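PDB 3M2P: UDP-N-acetylglucosamine 4-epimerase from Bacillus cereus, which probably interconverts UDP-N-acetylglucosamine and its 4-epimer, UDP-N-acetylgalactosamine. Local coordinates for residues C96-I110 / K151-L163. Numbering follows the deposited sequence.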
# COMPACT_ATOMS: atom_id res chain seq x y z
N CYS A 96 -19.93 9.62 -1.56
CA CYS A 96 -20.52 8.89 -2.67
C CYS A 96 -21.65 7.99 -2.18
O CYS A 96 -22.74 8.02 -2.73
CB CYS A 96 -19.45 8.08 -3.40
SG CYS A 96 -18.58 9.09 -4.61
N TYR A 97 -21.38 7.22 -1.14
CA TYR A 97 -22.36 6.37 -0.50
C TYR A 97 -23.62 7.12 -0.05
O TYR A 97 -24.74 6.70 -0.33
CB TYR A 97 -21.73 5.64 0.68
CG TYR A 97 -22.66 4.69 1.41
CD1 TYR A 97 -22.85 3.39 0.95
CD2 TYR A 97 -23.33 5.09 2.56
CE1 TYR A 97 -23.69 2.50 1.61
CE2 TYR A 97 -24.17 4.22 3.23
CZ TYR A 97 -24.35 2.92 2.75
OH TYR A 97 -25.19 2.05 3.40
N GLU A 98 -23.45 8.24 0.65
CA GLU A 98 -24.60 9.03 1.05
C GLU A 98 -25.47 9.37 -0.15
O GLU A 98 -26.69 9.19 -0.10
CB GLU A 98 -24.18 10.32 1.76
CG GLU A 98 -24.14 10.17 3.25
CD GLU A 98 -25.51 9.84 3.85
OE1 GLU A 98 -26.53 10.40 3.39
OE2 GLU A 98 -25.55 9.01 4.79
N ASN A 99 -24.85 9.87 -1.21
CA ASN A 99 -25.59 10.30 -2.39
C ASN A 99 -26.00 9.13 -3.28
O ASN A 99 -26.60 9.31 -4.34
CB ASN A 99 -24.78 11.32 -3.18
CG ASN A 99 -24.71 12.66 -2.48
OD1 ASN A 99 -25.71 13.39 -2.42
ND2 ASN A 99 -23.53 13.00 -1.96
N ASN A 100 -25.67 7.94 -2.80
CA ASN A 100 -25.91 6.69 -3.53
C ASN A 100 -25.22 6.59 -4.90
O ASN A 100 -25.78 6.04 -5.85
CB ASN A 100 -27.40 6.40 -3.64
CG ASN A 100 -27.73 4.96 -3.28
OD1 ASN A 100 -27.75 4.59 -2.10
ND2 ASN A 100 -27.98 4.13 -4.30
N ILE A 101 -23.99 7.11 -4.99
CA ILE A 101 -23.16 6.93 -6.17
C ILE A 101 -22.33 5.66 -6.02
O ILE A 101 -21.77 5.40 -4.95
CB ILE A 101 -22.16 8.08 -6.38
CG1 ILE A 101 -22.85 9.37 -6.83
CG2 ILE A 101 -21.13 7.69 -7.39
CD1 ILE A 101 -22.94 10.40 -5.76
N SER A 102 -22.23 4.87 -7.07
CA SER A 102 -21.38 3.70 -6.98
C SER A 102 -20.43 3.56 -8.15
O SER A 102 -19.38 2.95 -8.02
CB SER A 102 -22.21 2.44 -6.73
OG SER A 102 -23.53 2.61 -7.22
N ASN A 103 -20.79 4.15 -9.30
CA ASN A 103 -19.92 4.14 -10.48
C ASN A 103 -18.75 5.11 -10.34
O ASN A 103 -18.83 6.27 -10.75
CB ASN A 103 -20.71 4.46 -11.75
CG ASN A 103 -19.96 4.05 -12.99
OD1 ASN A 103 -20.33 4.40 -14.12
ND2 ASN A 103 -18.90 3.28 -12.80
N ILE A 104 -17.65 4.61 -9.78
CA ILE A 104 -16.49 5.43 -9.45
C ILE A 104 -15.23 4.89 -10.11
O ILE A 104 -15.05 3.68 -10.19
CB ILE A 104 -16.27 5.42 -7.93
CG1 ILE A 104 -17.49 6.01 -7.22
CG2 ILE A 104 -15.02 6.18 -7.56
CD1 ILE A 104 -17.63 5.50 -5.82
N VAL A 105 -14.37 5.78 -10.59
CA VAL A 105 -13.06 5.40 -11.11
C VAL A 105 -11.94 6.00 -10.27
O VAL A 105 -11.93 7.20 -10.02
CB VAL A 105 -12.86 5.92 -12.53
CG1 VAL A 105 -11.40 5.82 -12.92
CG2 VAL A 105 -13.77 5.17 -13.50
N TYR A 106 -10.99 5.18 -9.84
CA TYR A 106 -9.85 5.69 -9.08
C TYR A 106 -8.59 5.62 -9.91
O TYR A 106 -8.36 4.64 -10.59
CB TYR A 106 -9.62 4.90 -7.79
CG TYR A 106 -8.40 5.36 -7.03
CD1 TYR A 106 -8.37 6.63 -6.45
CD2 TYR A 106 -7.28 4.56 -6.90
CE1 TYR A 106 -7.28 7.07 -5.75
CE2 TYR A 106 -6.17 5.00 -6.21
CZ TYR A 106 -6.18 6.26 -5.63
OH TYR A 106 -5.08 6.72 -4.94
N ALA A 107 -7.74 6.65 -9.83
CA ALA A 107 -6.48 6.59 -10.55
C ALA A 107 -5.38 6.03 -9.68
O ALA A 107 -4.88 6.71 -8.78
CB ALA A 107 -6.09 7.96 -11.08
N SER A 108 -5.01 4.78 -9.94
CA SER A 108 -3.85 4.16 -9.29
C SER A 108 -2.63 4.20 -10.23
O SER A 108 -2.61 4.97 -11.20
CB SER A 108 -4.16 2.74 -8.85
OG SER A 108 -3.23 2.30 -7.89
N THR A 109 -1.62 3.39 -9.95
CA THR A 109 -0.38 3.49 -10.71
C THR A 109 0.46 2.23 -10.82
O THR A 109 0.44 1.36 -9.95
CB THR A 109 0.56 4.58 -10.15
OG1 THR A 109 1.76 4.61 -10.94
CG2 THR A 109 0.93 4.27 -8.71
N ILE A 110 1.24 2.18 -11.90
CA ILE A 110 2.23 1.14 -12.16
C ILE A 110 3.26 1.08 -11.03
O ILE A 110 3.96 0.07 -10.85
CB ILE A 110 2.91 1.38 -13.54
CG1 ILE A 110 3.85 0.24 -13.92
CG2 ILE A 110 3.65 2.72 -13.57
CD1 ILE A 110 4.37 0.37 -15.33
N LYS A 151 -20.00 -1.73 0.95
CA LYS A 151 -20.96 -0.65 0.76
C LYS A 151 -21.61 -0.73 -0.62
O LYS A 151 -22.31 0.20 -1.05
CB LYS A 151 -20.29 0.72 0.96
CG LYS A 151 -19.70 0.94 2.35
CD LYS A 151 -20.80 0.99 3.41
CE LYS A 151 -20.23 0.81 4.80
NZ LYS A 151 -19.20 1.86 5.13
N GLY A 152 -21.39 -1.84 -1.32
CA GLY A 152 -21.95 -2.01 -2.64
C GLY A 152 -21.60 -0.82 -3.51
O GLY A 152 -22.33 -0.45 -4.42
N LEU A 153 -20.47 -0.19 -3.21
CA LEU A 153 -19.96 0.87 -4.06
C LEU A 153 -19.25 0.18 -5.22
O LEU A 153 -18.79 -0.95 -5.08
CB LEU A 153 -19.01 1.75 -3.26
CG LEU A 153 -19.39 3.23 -3.36
CD1 LEU A 153 -20.77 3.44 -2.76
CD2 LEU A 153 -18.34 4.11 -2.70
N CYS A 154 -19.16 0.82 -6.39
CA CYS A 154 -18.58 0.11 -7.54
C CYS A 154 -17.29 0.73 -8.06
O CYS A 154 -17.25 1.29 -9.15
CB CYS A 154 -19.61 -0.04 -8.66
SG CYS A 154 -21.00 -1.13 -8.26
N ILE A 155 -16.23 0.58 -7.27
CA ILE A 155 -14.98 1.26 -7.55
C ILE A 155 -14.02 0.45 -8.43
O ILE A 155 -13.61 -0.66 -8.09
CB ILE A 155 -14.27 1.67 -6.23
CG1 ILE A 155 -15.07 2.74 -5.48
CG2 ILE A 155 -12.87 2.18 -6.52
CD1 ILE A 155 -14.71 2.86 -4.02
N LYS A 156 -13.66 1.04 -9.57
CA LYS A 156 -12.69 0.47 -10.49
C LYS A 156 -11.34 1.19 -10.39
O LYS A 156 -11.20 2.32 -10.85
CB LYS A 156 -13.22 0.57 -11.92
CG LYS A 156 -14.26 -0.49 -12.26
CD LYS A 156 -15.26 0.02 -13.28
CE LYS A 156 -15.67 1.44 -12.93
NZ LYS A 156 -17.16 1.54 -12.88
N ASN A 157 -10.36 0.52 -9.77
CA ASN A 157 -9.00 1.03 -9.66
C ASN A 157 -8.21 0.84 -10.95
O ASN A 157 -8.06 -0.29 -11.44
CB ASN A 157 -8.28 0.32 -8.53
CG ASN A 157 -8.90 0.59 -7.19
OD1 ASN A 157 -9.03 -0.31 -6.36
ND2 ASN A 157 -9.30 1.83 -6.96
N LEU A 158 -7.68 1.93 -11.50
CA LEU A 158 -6.93 1.88 -12.74
C LEU A 158 -5.44 2.12 -12.50
O LEU A 158 -5.03 3.26 -12.27
CB LEU A 158 -7.44 2.96 -13.70
CG LEU A 158 -8.91 2.92 -14.10
CD1 LEU A 158 -9.23 4.02 -15.09
CD2 LEU A 158 -9.24 1.56 -14.67
N ARG A 159 -4.64 1.08 -12.56
CA ARG A 159 -3.19 1.25 -12.44
C ARG A 159 -2.55 1.76 -13.75
O ARG A 159 -2.06 0.98 -14.55
CB ARG A 159 -2.52 -0.04 -11.97
CG ARG A 159 -2.94 -0.43 -10.58
CD ARG A 159 -2.39 -1.76 -10.18
NE ARG A 159 -2.65 -2.03 -8.76
CZ ARG A 159 -2.65 -3.24 -8.21
NH1 ARG A 159 -2.41 -4.31 -8.96
NH2 ARG A 159 -2.88 -3.38 -6.91
N PHE A 160 -2.56 3.08 -13.94
CA PHE A 160 -1.97 3.73 -15.11
C PHE A 160 -0.47 3.49 -15.25
O PHE A 160 0.26 3.49 -14.26
CB PHE A 160 -2.21 5.24 -15.08
CG PHE A 160 -3.64 5.63 -15.21
CD1 PHE A 160 -4.36 5.30 -16.34
CD2 PHE A 160 -4.27 6.32 -14.19
CE1 PHE A 160 -5.68 5.64 -16.45
CE2 PHE A 160 -5.59 6.67 -14.30
CZ PHE A 160 -6.29 6.32 -15.43
N ALA A 161 -0.02 3.28 -16.48
CA ALA A 161 1.40 3.26 -16.79
C ALA A 161 1.89 4.70 -16.75
O ALA A 161 1.13 5.59 -16.38
CB ALA A 161 1.66 2.63 -18.16
N HIS A 162 3.14 4.94 -17.10
CA HIS A 162 3.68 6.28 -16.98
C HIS A 162 3.01 7.25 -17.93
O HIS A 162 3.06 7.08 -19.14
CB HIS A 162 5.20 6.26 -17.16
CG HIS A 162 5.89 5.31 -16.24
ND1 HIS A 162 6.03 5.55 -14.89
CD2 HIS A 162 6.43 4.09 -16.45
CE1 HIS A 162 6.64 4.53 -14.32
NE2 HIS A 162 6.90 3.63 -15.24
N LEU A 163 2.37 8.27 -17.38
CA LEU A 163 1.63 9.20 -18.22
C LEU A 163 2.55 10.23 -18.89
O LEU A 163 3.46 10.76 -18.25
CB LEU A 163 0.50 9.90 -17.43
CG LEU A 163 -0.54 9.03 -16.72
CD1 LEU A 163 0.16 8.19 -15.66
CD2 LEU A 163 -1.66 9.84 -16.06
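Ile110, just past the end of strand 103-109, lays its CG2 over one face of the His162 ring, 3.8 Å from the ring centroid. With CG1 anti to the backbone N (chi1 -174°), CG2 is set between the N and the carbonyl carbon, and from there it reaches the ring; the two side chains cross at about a right angle. The backbone N of Ile110 donates to Phe160 O at 2.9 Å, while His162 NE2 is hydrogen-bonded to Ser263 OG. At the other end, Leu153 packs through both branches: CD2 meets Ile104 CD1 at 3.5 Å, whereas CD1 lies near Tyr97 CB, at the edge of the Tyr97 ring. Between these ends run two neighbouring parallel strands of a Rossmann-type sheet, joined through helix 132-150 in a beta-alpha-beta crossover. Lys156 N donates to Ile104 O at 3.0 Å and Tyr106 N to Lys156 O. The Lys156 side chain is bent at three torsions, and its NZ is hydrogen-bonded to Gln215 O. Further along, Ala107 CB touches the edge of the Phe160 ring at CE2, 3.5 Å away; the Phe160 side chain lies about 4 Å from that of Leu14, a UDP-binding residue.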